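Local coordinates for protein structure-specific endonuclease subunit SLX1 (Candida glabrata, PDB 4XLG) that probably cuts branched DNA near junctions with single strands, as the catalytic subunit of the SLX1-SLX4 structure-specific endonuclease of DNA repair and recombination, at residues B[204-212]-B[239-247]; B[217-226]-B[249-259]. The protein carries 1 engineered substitution. All coordinates share one frame; numbering follows the deposited sequence. Where two conformers were deposited one is given.

Contact 1 of 2, residues B[204-212]-B[239-247]; sequences TLLLYKEKI and FAFCRDTSC. With ZN (zinc ion), chain D.
Tyr208 lies flat on Phe241, and this offset stack is the tight heart of the contact: the ring centroids are 4.3 Å apart and the planes only 11° from parallel. The two side chains run past each other in opposite directions, so each CB sits over the other's ring. Phe241 CB approaches Tyr208 CE1 to 3.4 Å, while Tyr208 CB stands almost on the normal of the Phe241 ring. Beyond the stack, Tyr208 OH donates to Cys242 O at 2.7 Å, coming in from above the carbonyl plane, and a water that also donates to Phe241 O gives it a second bond. The tyrosine thereby grips the backbone of a cysteine whose SG binds zinc. Ile212 closes the other end, with CG1 at the edge of the Phe241 ring and CD1 3.7 Å from Phe239 CD2. Towards solvent the packing thins out. Thr245 CG2 meets Thr204 CG2 at 3.9 Å, and the exposed Leu207 reaches Thr245 with CD1 alone. Lys211 runs its CD along the Phe241 ring, then bends at its last torsion (chi4 -88°), which brings NZ to 3.2 Å from Thr245 O, with a weak bond to Cys247 O. Helix 176-213 thus lies across strand 239-241 and its following turn; helix 288-299 adds Tyr294, edge-to-face with Tyr208, and Leu298 against Phe241, and strand 250-252 brings Val250 to Phe241.

Contact 2 of 2, residues B[217-226]-B[249-259]; sequences NTCQFCNKII and FVSHLACAYRY. With ZN (zinc ion), chain C.
Cys219 and Cys222 from one segment and His252 and Cys255 from the other close on a single zinc ion. The Cys219 side chain leads straight into the site: Cys219 CB lies 3.6 Å from His252 ND1, and its SG, swung anti to the backbone N (chi1 163°), binds the metal at 2.3 Å. That sulfur also accepts a nearly straight bond from Cys222 N at 3.3 Å and a longer one from His252 N at 3.5 Å. These N-H groups probably stabilise negative charge on the thiolate. Cys222 SG comes in at the edge of the imidazole, whose ND1 takes the zinc at 2.2 Å. Elsewhere on that edge NE2 donates to a water that in turn donates to Ile225 O, which helps fix the ring's rotation, and Ile226 CD1 rests over one face. Beside the metal, Phe221 wedges against the helix: Cys255 O and Tyr259 CB lie over one face, Gln220 CG over the other, and Ser251 CB sits at the ring edge, 3.6 Å from Phe221 CE2. Gln220 N to Val250 O, 3.0 Å, ties the backbones together. A CxxC loop paired with a histidine and a cysteine at the start of a helix makes this a three-cysteine, one-histidine zinc site, consistent with the RING-like C-terminal zinc finger of the SLX1 family.

In the fold
The two contacts hold the two neighbouring strands of one small antiparallel sheet: contact 1 uses 239-241, contact 2 uses 250-252, and backbone bonds Ala240 N to Ser251 O and Cys242 N to Phe249 O probably join them. Their segments alternate along the chain, and their centres are about 13 Å apart. Both are partly buried. Contact 1 depends on aromatic stacking and carbonyl bonds against the end of the long helix 176-213; it contains just half of a zinc site, which Cys279 and Cys282 complete. Contact 2 lies farther from the chain's centre and contains all four ligands of its own zinc, so metal bonds take the larger share there.

Contact 1 of 2, residues B[204-212]-B[239-247]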
ATOM      1  N   THR B 204      14.688   3.561  10.444  1.00 28.65           N
ATOM      2  CA  THR B 204      13.692   3.095  11.399  1.00 29.38           C
ATOM      3  C   THR B 204      13.869   1.603  11.745  1.00 29.76           C
ATOM      4  O   THR B 204      13.769   1.223  12.905  1.00 29.37           O
ATOM      5  CB  THR B 204      12.270   3.374  10.863  1.00 30.01           C
ATOM      6  OG1 THR B 204      12.191   4.782  10.600  1.00 31.32           O
ATOM      7  CG2 THR B 204      11.186   3.003  11.898  1.00 29.24           C
ATOM      8  N   LEU B 205      14.158   0.771  10.750  1.00 29.32           N
ATOM      9  CA  LEU B 205      14.447  -0.655  11.010  1.00 29.96           C
ATOM     10  C   LEU B 205      15.589  -0.780  11.996  1.00 31.66           C
ATOM     11  O   LEU B 205      15.507  -1.549  12.935  1.00 32.07           O
ATOM     12  CB  LEU B 205      14.812  -1.405   9.714  1.00 31.60           C
ATOM     13  CG  LEU B 205      13.634  -1.761   8.820  1.00 35.10           C
ATOM     14  CD1 LEU B 205      14.069  -1.857   7.344  1.00 39.65           C
ATOM     15  CD2 LEU B 205      13.033  -3.108   9.325  1.00 32.85           C
ATOM     16  N   LEU B 206      16.663  -0.017  11.779  1.00 29.77           N
ATOM     17  CA  LEU B 206      17.818  -0.084  12.677  1.00 32.47           C
ATOM     18  C   LEU B 206      17.432   0.281  14.110  1.00 33.72           C
ATOM     19  O   LEU B 206      17.846  -0.372  15.070  1.00 35.00           O
ATOM     20  CB  LEU B 206      18.927   0.852  12.172  1.00 36.90           C
ATOM     21  CG  LEU B 206      19.698   0.430  10.921  1.00 52.63           C
ATOM     22  CD1 LEU B 206      20.730   1.495  10.490  1.00 62.01           C
ATOM     23  CD2 LEU B 206      20.373  -0.916  11.154  1.00 58.83           C
ATOM     24  N   LEU B 207      16.626   1.328  14.271  1.00 35.04           N
ATOM     25  CA  LEU B 207      16.190   1.729  15.617  1.00 36.36           C
ATOM     26  C   LEU B 207      15.306   0.681  16.310  1.00 32.40           C
ATOM     27  O   LEU B 207      15.500   0.411  17.518  1.00 35.05           O
ATOM     28  CB  LEU B 207      15.441   3.068  15.553  1.00 39.57           C
ATOM     29  CG  LEU B 207      16.280   4.313  15.266  1.00 46.99           C
ATOM     30  CD1 LEU B 207      15.388   5.505  14.871  1.00 48.93           C
ATOM     31  CD2 LEU B 207      17.121   4.656  16.504  1.00 47.31           C
ATOM     32  N   TYR B 208      14.359   0.080  15.582  1.00 32.83           N
ATOM     33  CA  TYR B 208      13.561  -1.020  16.166  1.00 36.91           C
ATOM     34  C   TYR B 208      14.417  -2.251  16.529  1.00 37.73           C
ATOM     35  O   TYR B 208      14.233  -2.878  17.573  1.00 37.57           O
ATOM     36  CB  TYR B 208      12.459  -1.459  15.203  1.00 32.23           C
ATOM     37  CG  TYR B 208      11.397  -0.414  14.980  1.00 32.11           C
ATOM     38  CD1 TYR B 208      11.130   0.575  15.937  1.00 33.54           C
ATOM     39  CD2 TYR B 208      10.601  -0.450  13.813  1.00 28.88           C
ATOM     40  CE1 TYR B 208      10.110   1.542  15.703  1.00 35.13           C
ATOM     41  CE2 TYR B 208       9.617   0.497  13.596  1.00 29.63           C
ATOM     42  CZ  TYR B 208       9.356   1.455  14.522  1.00 33.33           C
ATOM     43  OH  TYR B 208       8.345   2.364  14.227  1.00 34.92           O
ATOM     44  N   LYS B 209      15.327  -2.603  15.636  1.00 37.70           N
ATOM     45  CA  LYS B 209      16.217  -3.739  15.867  1.00 37.68           C
ATOM     46  C   LYS B 209      17.009  -3.539  17.148  1.00 41.38           C
ATOM     47  O   LYS B 209      17.211  -4.494  17.925  1.00 42.88           O
ATOM     48  CB  LYS B 209      17.167  -3.945  14.661  1.00 40.43           C
ATOM     49  CG  LYS B 209      18.214  -5.060  14.914  1.00 55.43           C
ATOM     50  CD  LYS B 209      19.130  -5.286  13.708  1.00 58.62           C
ATOM     51  CE  LYS B 209      20.206  -6.345  14.019  1.00 62.96           C
ATOM     52  NZ  LYS B 209      19.609  -7.490  14.799  1.00 65.81           N
ATOM     53  N   GLU B 210      17.468  -2.306  17.381  1.00 43.02           N
ATOM     54  CA  GLU B 210      18.177  -2.017  18.622  1.00 47.07           C
ATOM     55  C   GLU B 210      17.286  -2.237  19.837  1.00 46.97           C
ATOM     56  O   GLU B 210      17.749  -2.727  20.858  1.00 47.18           O
ATOM     57  CB  GLU B 210      18.726  -0.583  18.624  1.00 53.24           C
ATOM     58  N   LYS B 211      16.007  -1.874  19.738  1.00 41.11           N
ATOM     59  CA  LYS B 211      15.085  -2.104  20.843  1.00 42.18           C
ATOM     60  C   LYS B 211      14.975  -3.592  21.129  1.00 41.52           C
ATOM     61  O   LYS B 211      14.970  -3.984  22.267  1.00 45.76           O
ATOM     62  CB  LYS B 211      13.684  -1.535  20.551  1.00 41.15           C
ATOM     63  CG  LYS B 211      13.633  -0.019  20.498  1.00 45.25           C
ATOM     64  CD  LYS B 211      12.250   0.427  20.023  1.00 49.94           C
ATOM     65  CE  LYS B 211      12.212   1.903  19.657  1.00 52.93           C
ATOM     66  NZ  LYS B 211      11.894   2.672  20.867  1.00 53.36           N
ATOM     67  N   ILE B 212      14.874  -4.410  20.088  1.00 35.94           N
ATOM     68  CA  ILE B 212      14.728  -5.856  20.271  1.00 38.24           C
ATOM     69  C   ILE B 212      16.012  -6.420  20.893  1.00 39.57           C
ATOM     70  O   ILE B 212      15.979  -7.093  21.924  1.00 41.72           O
ATOM     71  CB  ILE B 212      14.454  -6.575  18.933  1.00 40.61           C
ATOM     72  CG1 ILE B 212      13.115  -6.137  18.358  1.00 38.77           C
ATOM     73  CG2 ILE B 212      14.378  -8.082  19.129  1.00 41.44           C
ATOM     74  CD1 ILE B 212      12.944  -6.580  16.902  1.00 43.05           C
ATOM     75  N   PHE B 239       6.864  -8.557  16.160  1.00 34.81           N
ATOM     76  CA  PHE B 239       6.701  -7.489  17.124  1.00 35.71           C
ATOM     77  C   PHE B 239       6.033  -6.289  16.473  1.00 39.13           C
ATOM     78  O   PHE B 239       6.040  -6.156  15.248  1.00 37.69           O
ATOM     79  CB  PHE B 239       8.035  -7.071  17.690  1.00 35.61           C
ATOM     80  CG  PHE B 239       8.793  -8.213  18.298  1.00 38.72           C
ATOM     81  CD1 PHE B 239       8.259  -8.920  19.368  1.00 39.91           C
ATOM     82  CD2 PHE B 239      10.005  -8.610  17.772  1.00 39.08           C
ATOM     83  CE1 PHE B 239       8.951 -10.004  19.943  1.00 49.08           C
ATOM     84  CE2 PHE B 239      10.719  -9.671  18.345  1.00 46.82           C
ATOM     85  CZ  PHE B 239      10.185 -10.383  19.422  1.00 52.53           C
ATOM     86  N   ALA B 240       5.477  -5.429  17.312  1.00 39.58           N
ATOM     87  CA  ALA B 240       4.811  -4.211  16.876  1.00 36.88           C
ATOM     88  C   ALA B 240       5.406  -3.052  17.653  1.00 37.45           C
ATOM     89  O   ALA B 240       5.670  -3.172  18.871  1.00 37.99           O
ATOM     90  CB  ALA B 240       3.288  -4.300  17.106  1.00 34.86           C
ATOM     91  N   PHE B 241       5.650  -1.946  16.949  1.00 34.64           N
ATOM     92  CA  PHE B 241       6.273  -0.761  17.531  1.00 34.79           C
ATOM     93  C   PHE B 241       5.448   0.466  17.221  1.00 37.68           C
ATOM     94  O   PHE B 241       4.783   0.520  16.189  1.00 36.37           O
ATOM     95  CB  PHE B 241       7.689  -0.535  16.974  1.00 37.03           C
ATOM     96  CG  PHE B 241       8.602  -1.705  17.144  1.00 35.18           C
ATOM     97  CD1 PHE B 241       8.562  -2.769  16.253  1.00 35.78           C
ATOM     98  CD2 PHE B 241       9.497  -1.739  18.200  1.00 39.48           C
ATOM     99  CE1 PHE B 241       9.414  -3.843  16.409  1.00 35.46           C
ATOM    100  CE2 PHE B 241      10.365  -2.808  18.364  1.00 41.82           C
ATOM    101  CZ  PHE B 241      10.312  -3.862  17.474  1.00 36.91           C
ATOM    102  N   CYS B 242       5.562   1.484  18.058  1.00 37.56           N
ATOM    103  CA  CYS B 242       4.962   2.756  17.721  1.00 41.77           C
ATOM    104  C   CYS B 242       5.715   3.365  16.544  1.00 41.48           C
ATOM    105  O   CYS B 242       6.942   3.194  16.429  1.00 41.48           O
ATOM    106  CB  CYS B 242       4.983   3.717  18.910  1.00 41.67           C
ATOM    107  SG  CYS B 242       4.107   5.293  18.473  1.00 45.48           S
ATOM    108  N   ARG B 243       4.996   4.064  15.670  1.00 38.59           N
ATOM    109  CA  ARG B 243       5.645   4.744  14.553  1.00 39.60           C
ATOM    110  C   ARG B 243       6.554   5.862  15.039  1.00 42.94           C
ATOM    111  O   ARG B 243       7.470   6.256  14.336  1.00 46.44           O
ATOM    112  CB  ARG B 243       4.613   5.307  13.571  1.00 44.81           C
ATOM    113  CG  ARG B 243       3.834   6.507  14.082  1.00 51.15           C
ATOM    114  CD  ARG B 243       3.015   7.052  12.900  1.00 56.71           C
ATOM    115  NE  ARG B 243       2.078   8.117  13.251  1.00 65.86           N
ATOM    116  CZ  ARG B 243       2.363   9.418  13.181  1.00 71.76           C
ATOM    117  NH1 ARG B 243       3.572   9.816  12.789  1.00 72.84           N
ATOM    118  NH2 ARG B 243       1.442  10.318  13.505  1.00 72.15           N
ATOM    119  N   ASP B 244       6.294   6.388  16.232  1.00 47.36           N
ATOM    120  CA  ASP B 244       7.198   7.354  16.840  1.00 48.10           C
ATOM    121  C   ASP B 244       8.346   6.569  17.509  1.00 48.49           C
ATOM    122  O   ASP B 244       8.141   5.932  18.549  1.00 48.99           O
ATOM    123  CB  ASP B 244       6.440   8.227  17.850  1.00 54.66           C
ATOM    124  CG  ASP B 244       7.326   9.241  18.567  1.00 56.67           C
ATOM    125  OD1 ASP B 244       8.570   9.183  18.462  1.00 60.30           O
ATOM    126  OD2 ASP B 244       6.757  10.097  19.283  1.00 56.04           O
ATOM    127  N   THR B 245       9.541   6.608  16.911  1.00 46.82           N
ATOM    128  CA  THR B 245      10.662   5.789  17.389  1.00 45.91           C
ATOM    129  C   THR B 245      11.145   6.212  18.781  1.00 50.78           C
ATOM    130  O   THR B 245      11.950   5.509  19.404  1.00 52.85           O
ATOM    131  CB  THR B 245      11.874   5.833  16.414  1.00 51.88           C
ATOM    132  OG1 THR B 245      12.327   7.180  16.274  1.00 50.89           O
ATOM    133  CG2 THR B 245      11.517   5.255  15.026  1.00 47.97           C
ATOM    134  N   SER B 246      10.712   7.375  19.261  1.00 53.26           N
ATOM    135  CA  SER B 246      11.111   7.774  20.607  1.00 60.76           C
ATOM    136  C   SER B 246      10.015   7.393  21.613  1.00 60.32           C
ATOM    137  O   SER B 246      10.225   7.449  22.819  1.00 65.92           O
ATOM    138  CB  SER B 246      11.423   9.269  20.676  1.00 68.74           C
ATOM    139  OG  SER B 246      10.259  10.015  20.388  1.00 75.94           O
ATOM    140  N   CYS B 247       8.848   6.987  21.114  1.00 57.91           N
ATOM    141  CA  CYS B 247       7.835   6.408  21.994  1.00 56.20           C
ATOM    142  C   CYS B 247       8.293   5.007  22.364  1.00 55.31           C
ATOM    143  O   CYS B 247       8.899   4.301  21.552  1.00 55.72           O
ATOM    144  CB  CYS B 247       6.446   6.370  21.335  1.00 51.93           C
ATOM    145  SG  CYS B 247       5.162   5.524  22.341  1.00 51.53           S
TER
HETATM  146 ZN    ZN D 402       3.337   5.742  20.742  1.00 48.47          ZN
HETATM  147  O   HOH W   1       5.893   0.348  13.608  1.00 40.07           O

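Contact 2 of 2, residues B[217-226]-B[249-259]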
ATOM      1  N   ASN B 217      13.086  -4.962  26.820  1.00 57.69           N
ATOM      2  CA  ASN B 217      11.733  -4.473  26.640  1.00 58.85           C
ATOM      3  C   ASN B 217      10.732  -5.572  26.972  1.00 59.08           C
ATOM      4  O   ASN B 217      11.037  -6.754  26.810  1.00 59.25           O
ATOM      5  CB  ASN B 217      11.519  -3.987  25.199  1.00 56.07           C
ATOM      6  CG  ASN B 217      12.222  -2.692  24.925  1.00 62.56           C
ATOM      7  OD1 ASN B 217      11.849  -1.659  25.470  1.00 65.88           O
ATOM      8  ND2 ASN B 217      13.265  -2.735  24.103  1.00 64.76           N
ATOM      9  N   THR B 218       9.534  -5.188  27.413  1.00 56.59           N
ATOM     10  CA  THR B 218       8.480  -6.161  27.676  1.00 55.55           C
ATOM     11  C   THR B 218       7.228  -5.802  26.881  1.00 59.42           C
ATOM     12  O   THR B 218       7.059  -4.644  26.468  1.00 57.49           O
ATOM     13  CB  THR B 218       8.116  -6.240  29.158  1.00 60.90           C
ATOM     14  OG1 THR B 218       7.780  -4.934  29.626  1.00 62.78           O
ATOM     15  CG2 THR B 218       9.275  -6.808  29.982  1.00 61.45           C
ATOM     16  N   CYS B 219       6.356  -6.786  26.666  1.00 58.08           N
ATOM     17  CA  CYS B 219       5.205  -6.567  25.782  1.00 53.43           C
ATOM     18  C   CYS B 219       4.188  -5.709  26.527  1.00 56.11           C
ATOM     19  O   CYS B 219       3.821  -6.014  27.671  1.00 54.39           O
ATOM     20  CB  CYS B 219       4.590  -7.895  25.334  1.00 49.36           C
ATOM     21  SG  CYS B 219       2.901  -7.766  24.638  1.00 45.29           S
ATOM     22  N   GLN B 220       3.754  -4.627  25.882  1.00 58.02           N
ATOM     23  CA  GLN B 220       2.760  -3.738  26.481  1.00 61.19           C
ATOM     24  C   GLN B 220       1.576  -4.489  27.116  1.00 58.53           C
ATOM     25  O   GLN B 220       1.090  -4.078  28.154  1.00 58.50           O
ATOM     26  CB  GLN B 220       2.230  -2.749  25.435  1.00 57.45           C
ATOM     27  CG  GLN B 220       1.029  -1.917  25.911  1.00 59.99           C
ATOM     28  CD  GLN B 220       1.420  -0.700  26.747  1.00 66.09           C
ATOM     29  OE1 GLN B 220       2.585  -0.300  26.798  1.00 68.33           O
ATOM     30  NE2 GLN B 220       0.437  -0.105  27.402  1.00 68.31           N
ATOM     31  N   PHE B 221       1.137  -5.587  26.492  1.00 57.84           N
ATOM     32  CA  PHE B 221      -0.069  -6.316  26.927  1.00 55.07           C
ATOM     33  C   PHE B 221       0.184  -7.582  27.745  1.00 56.12           C
ATOM     34  O   PHE B 221      -0.439  -7.761  28.781  1.00 59.94           O
ATOM     35  CB  PHE B 221      -0.928  -6.664  25.705  1.00 49.26           C
ATOM     36  CG  PHE B 221      -1.120  -5.508  24.786  1.00 49.49           C
ATOM     37  CD1 PHE B 221      -2.055  -4.521  25.077  1.00 52.13           C
ATOM     38  CD2 PHE B 221      -0.322  -5.363  23.680  1.00 45.29           C
ATOM     39  CE1 PHE B 221      -2.193  -3.425  24.252  1.00 48.27           C
ATOM     40  CE2 PHE B 221      -0.466  -4.268  22.822  1.00 46.62           C
ATOM     41  CZ  PHE B 221      -1.399  -3.302  23.111  1.00 46.68           C
ATOM     42  N   CYS B 222       1.092  -8.458  27.312  1.00 52.45           N
ATOM     43  CA  CYS B 222       1.270  -9.727  28.042  1.00 55.04           C
ATOM     44  C   CYS B 222       2.483  -9.709  28.979  1.00 60.33           C
ATOM     45  O   CYS B 222       2.672 -10.637  29.779  1.00 59.67           O
ATOM     46  CB  CYS B 222       1.399 -10.893  27.063  1.00 56.98           C
ATOM     47  SG  CYS B 222       3.049 -11.070  26.350  1.00 50.07           S
ATOM     48  N   ASN B 223       3.308  -8.666  28.862  1.00 65.21           N
ATOM     49  CA  ASN B 223       4.434  -8.408  29.801  1.00 68.17           C
ATOM     50  C   ASN B 223       5.668  -9.310  29.650  1.00 64.68           C
ATOM     51  O   ASN B 223       6.643  -9.163  30.400  1.00 67.27           O
ATOM     52  CB  ASN B 223       3.953  -8.490  31.264  1.00 77.53           C
ATOM     53  CG  ASN B 223       2.885  -7.463  31.581  1.00 83.06           C
ATOM     54  OD1 ASN B 223       3.088  -6.265  31.388  1.00 82.98           O
ATOM     55  ND2 ASN B 223       1.729  -7.929  32.044  1.00 85.33           N
ATOM     56  N   LYS B 224       5.650 -10.245  28.711  1.00 61.14           N
ATOM     57  CA  LYS B 224       6.816 -11.094  28.525  1.00 64.37           C
ATOM     58  C   LYS B 224       7.901 -10.323  27.801  1.00 62.72           C
ATOM     59  O   LYS B 224       7.611  -9.395  27.039  1.00 58.81           O
ATOM     60  CB  LYS B 224       6.466 -12.350  27.753  1.00 65.18           C
ATOM     61  CG  LYS B 224       5.472 -13.246  28.460  1.00 65.60           C
ATOM     62  CD  LYS B 224       5.031 -14.320  27.491  1.00 69.78           C
ATOM     63  CE  LYS B 224       4.004 -15.238  28.105  1.00 78.48           C
ATOM     64  NZ  LYS B 224       3.467 -16.109  27.029  1.00 83.19           N
ATOM     65  N   ILE B 225       9.152 -10.702  28.054  1.00 62.24           N
ATOM     66  CA  ILE B 225      10.298 -10.015  27.464  1.00 61.74           C
ATOM     67  C   ILE B 225      10.285 -10.046  25.942  1.00 59.17           C
ATOM     68  O   ILE B 225       9.985 -11.073  25.323  1.00 58.45           O
ATOM     69  CB  ILE B 225      11.634 -10.624  27.977  1.00 70.36           C
ATOM     70  CG1 ILE B 225      11.811 -10.313  29.457  1.00 75.58           C
ATOM     71  CG2 ILE B 225      12.813 -10.075  27.193  1.00 69.19           C
ATOM     72  CD1 ILE B 225      12.116  -8.862  29.733  1.00 77.79           C
ATOM     73  N   ILE B 226      10.572  -8.899  25.336  1.00 56.75           N
ATOM     74  CA  ILE B 226      10.741  -8.828  23.889  1.00 52.29           C
ATOM     75  C   ILE B 226      12.117  -9.364  23.460  1.00 52.43           C
ATOM     76  O   ILE B 226      13.161  -8.765  23.778  1.00 53.17           O
ATOM     77  CB  ILE B 226      10.556  -7.381  23.383  1.00 53.42           C
ATOM     78  CG1 ILE B 226       9.191  -6.836  23.841  1.00 52.69           C
ATOM     79  CG2 ILE B 226      10.694  -7.335  21.856  1.00 48.29           C
ATOM     80  CD1 ILE B 226       7.977  -7.435  23.095  1.00 47.76           C
ATOM     81  N   PHE B 249       6.347   2.395  23.240  1.00 48.54           N
ATOM     82  CA  PHE B 249       5.401   1.291  23.001  1.00 45.69           C
ATOM     83  C   PHE B 249       6.016   0.187  22.146  1.00 45.07           C
ATOM     84  O   PHE B 249       6.455   0.412  20.997  1.00 44.12           O
ATOM     85  CB  PHE B 249       4.113   1.773  22.332  1.00 48.47           C
ATOM     86  CG  PHE B 249       3.244   0.652  21.844  1.00 49.11           C
ATOM     87  CD1 PHE B 249       2.721  -0.274  22.740  1.00 48.46           C
ATOM     88  CD2 PHE B 249       2.963   0.505  20.490  1.00 51.36           C
ATOM     89  CE1 PHE B 249       1.926  -1.332  22.288  1.00 50.78           C
ATOM     90  CE2 PHE B 249       2.164  -0.531  20.036  1.00 52.44           C
ATOM     91  CZ  PHE B 249       1.640  -1.460  20.945  1.00 51.60           C
ATOM     92  N   VAL B 250       6.050  -1.010  22.719  1.00 45.10           N
ATOM     93  CA  VAL B 250       6.453  -2.198  21.979  1.00 43.64           C
ATOM     94  C   VAL B 250       5.589  -3.374  22.457  1.00 41.73           C
ATOM     95  O   VAL B 250       5.262  -3.450  23.632  1.00 45.90           O
ATOM     96  CB  VAL B 250       7.968  -2.485  22.166  1.00 48.78           C
ATOM     97  CG1 VAL B 250       8.322  -2.666  23.642  1.00 57.42           C
ATOM     98  CG2 VAL B 250       8.414  -3.674  21.338  1.00 44.57           C
ATOM     99  N   SER B 251       5.201  -4.275  21.556  1.00 39.93           N
ATOM    100  CA  SER B 251       4.408  -5.450  21.950  1.00 40.36           C
ATOM    101  C   SER B 251       4.678  -6.628  20.993  1.00 43.22           C
ATOM    102  O   SER B 251       5.304  -6.461  19.941  1.00 41.92           O
ATOM    103  CB  SER B 251       2.898  -5.114  21.937  1.00 39.99           C
ATOM    104  OG  SER B 251       2.488  -4.916  20.588  1.00 43.36           O
ATOM    105  N   HIS B 252       4.182  -7.806  21.347  1.00 40.66           N
ATOM    106  CA  HIS B 252       4.004  -8.867  20.354  1.00 38.53           C
ATOM    107  C   HIS B 252       2.994  -8.400  19.339  1.00 38.74           C
ATOM    108  O   HIS B 252       1.997  -7.791  19.724  1.00 40.62           O
ATOM    109  CB  HIS B 252       3.542 -10.168  21.054  1.00 39.98           C
ATOM    110  CG  HIS B 252       4.593 -10.744  21.947  1.00 42.81           C
ATOM    111  ND1 HIS B 252       4.431 -10.870  23.307  1.00 47.05           N
ATOM    112  CD2 HIS B 252       5.850 -11.176  21.678  1.00 45.58           C
ATOM    113  CE1 HIS B 252       5.539 -11.355  23.841  1.00 50.88           C
ATOM    114  NE2 HIS B 252       6.415 -11.543  22.871  1.00 48.72           N
ATOM    115  N   LEU B 253       3.214  -8.703  18.054  1.00 34.63           N
ATOM    116  CA  LEU B 253       2.225  -8.375  17.032  1.00 32.92           C
ATOM    117  C   LEU B 253       0.858  -9.005  17.357  1.00 35.60           C
ATOM    118  O   LEU B 253      -0.195  -8.346  17.233  1.00 34.84           O
ATOM    119  CB  LEU B 253       2.680  -8.849  15.647  1.00 31.36           C
ATOM    120  CG  LEU B 253       1.764  -8.425  14.481  1.00 30.27           C
ATOM    121  CD1 LEU B 253       1.618  -6.884  14.367  1.00 34.14           C
ATOM    122  CD2 LEU B 253       2.249  -9.026  13.139  1.00 31.65           C
ATOM    123  N   ALA B 254       0.865 -10.277  17.753  1.00 34.65           N
ATOM    124  CA  ALA B 254      -0.400 -10.942  18.105  1.00 38.69           C
ATOM    125  C   ALA B 254      -1.102 -10.236  19.247  1.00 41.69           C
ATOM    126  O   ALA B 254      -2.336 -10.121  19.251  1.00 43.87           O
ATOM    127  CB  ALA B 254      -0.179 -12.417  18.471  1.00 40.79           C
ATOM    128  N   CYS B 255      -0.332  -9.785  20.232  1.00 39.27           N
ATOM    129  CA  CYS B 255      -0.919  -9.093  21.372  1.00 42.63           C
ATOM    130  C   CYS B 255      -1.530  -7.742  20.972  1.00 40.41           C
ATOM    131  O   CYS B 255      -2.607  -7.374  21.459  1.00 42.26           O
ATOM    132  CB  CYS B 255       0.131  -8.917  22.469  1.00 41.50           C
ATOM    133  SG  CYS B 255       0.571 -10.553  23.149  1.00 46.36           S
ATOM    134  N   ALA B 256      -0.829  -7.002  20.116  1.00 38.00           N
ATOM    135  CA  ALA B 256      -1.328  -5.721  19.654  1.00 37.73           C
ATOM    136  C   ALA B 256      -2.601  -5.960  18.835  1.00 38.87           C
ATOM    137  O   ALA B 256      -3.619  -5.281  19.028  1.00 41.18           O
ATOM    138  CB  ALA B 256      -0.281  -5.004  18.822  1.00 38.38           C
ATOM    139  N   TYR B 257      -2.545  -6.954  17.952  1.00 35.77           N
ATOM    140  CA  TYR B 257      -3.702  -7.287  17.116  1.00 36.19           C
ATOM    141  C   TYR B 257      -4.939  -7.541  17.966  1.00 41.38           C
ATOM    142  O   TYR B 257      -6.025  -6.981  17.718  1.00 43.77           O
ATOM    143  CB  TYR B 257      -3.395  -8.511  16.233  1.00 35.27           C
ATOM    144  CG  TYR B 257      -4.613  -8.934  15.440  1.00 32.09           C
ATOM    145  CD1 TYR B 257      -4.957  -8.259  14.255  1.00 30.57           C
ATOM    146  CD2 TYR B 257      -5.456  -9.957  15.904  1.00 36.04           C
ATOM    147  CE1 TYR B 257      -6.127  -8.624  13.528  1.00 32.32           C
ATOM    148  CE2 TYR B 257      -6.589 -10.335  15.180  1.00 37.12           C
ATOM    149  CZ  TYR B 257      -6.916  -9.675  14.001  1.00 37.99           C
ATOM    150  OH  TYR B 257      -8.083 -10.048  13.324  1.00 36.55           O
ATOM    151  N   ARG B 258      -4.761  -8.404  18.968  1.00 37.55           N
ATOM    152  CA  ARG B 258      -5.846  -8.771  19.878  0.51 45.05           C
ATOM    153  C   ARG B 258      -6.429  -7.556  20.568  1.00 48.60           C
ATOM    154  O   ARG B 258      -7.657  -7.405  20.672  1.00 49.38           O
ATOM    155  CB  ARG B 258      -5.354  -9.764  20.923  0.51 48.45           C
ATOM    156  CG  ARG B 258      -5.505 -11.209  20.517  0.51 50.55           C
ATOM    157  CD  ARG B 258      -6.609 -11.876  21.326  0.51 54.62           C
ATOM    158  NE  ARG B 258      -6.262 -11.969  22.741  0.51 58.15           N
ATOM    159  CZ  ARG B 258      -7.077 -12.440  23.671  0.51 63.28           C
ATOM    160  NH1 ARG B 258      -8.290 -12.858  23.336  0.51 65.55           N
ATOM    161  NH2 ARG B 258      -6.677 -12.497  24.932  0.51 68.71           N
ATOM    162  N   TYR B 259      -5.552  -6.678  21.026  1.00 45.95           N
ATOM    163  CA  TYR B 259      -5.995  -5.499  21.730  1.00 47.05           C
ATOM    164  C   TYR B 259      -6.742  -4.541  20.811  1.00 46.27           C
ATOM    165  O   TYR B 259      -7.802  -4.009  21.179  1.00 46.82           O
ATOM    166  CB  TYR B 259      -4.793  -4.806  22.382  1.00 49.73           C
ATOM    167  CG  TYR B 259      -5.154  -3.515  23.074  1.00 52.08           C
ATOM    168  CD1 TYR B 259      -5.764  -3.523  24.325  1.00 54.32           C
ATOM    169  CD2 TYR B 259      -4.899  -2.284  22.465  1.00 56.37           C
ATOM    170  CE1 TYR B 259      -6.093  -2.350  24.948  1.00 58.65           C
ATOM    171  CE2 TYR B 259      -5.228  -1.097  23.091  1.00 57.97           C
ATOM    172  CZ  TYR B 259      -5.819  -1.140  24.325  1.00 62.83           C
ATOM    173  OH  TYR B 259      -6.154   0.036  24.953  1.00 74.07           O
TER
HETATM  174 ZN    ZN C 401       2.647 -10.009  24.274  1.00 44.17          ZN
HETATM  175  O   HOH W   2       5.157  -0.940  25.707  1.00 55.88           O
HETATM  176  O   HOH W   3       9.124 -11.906  23.065  1.00 56.13           O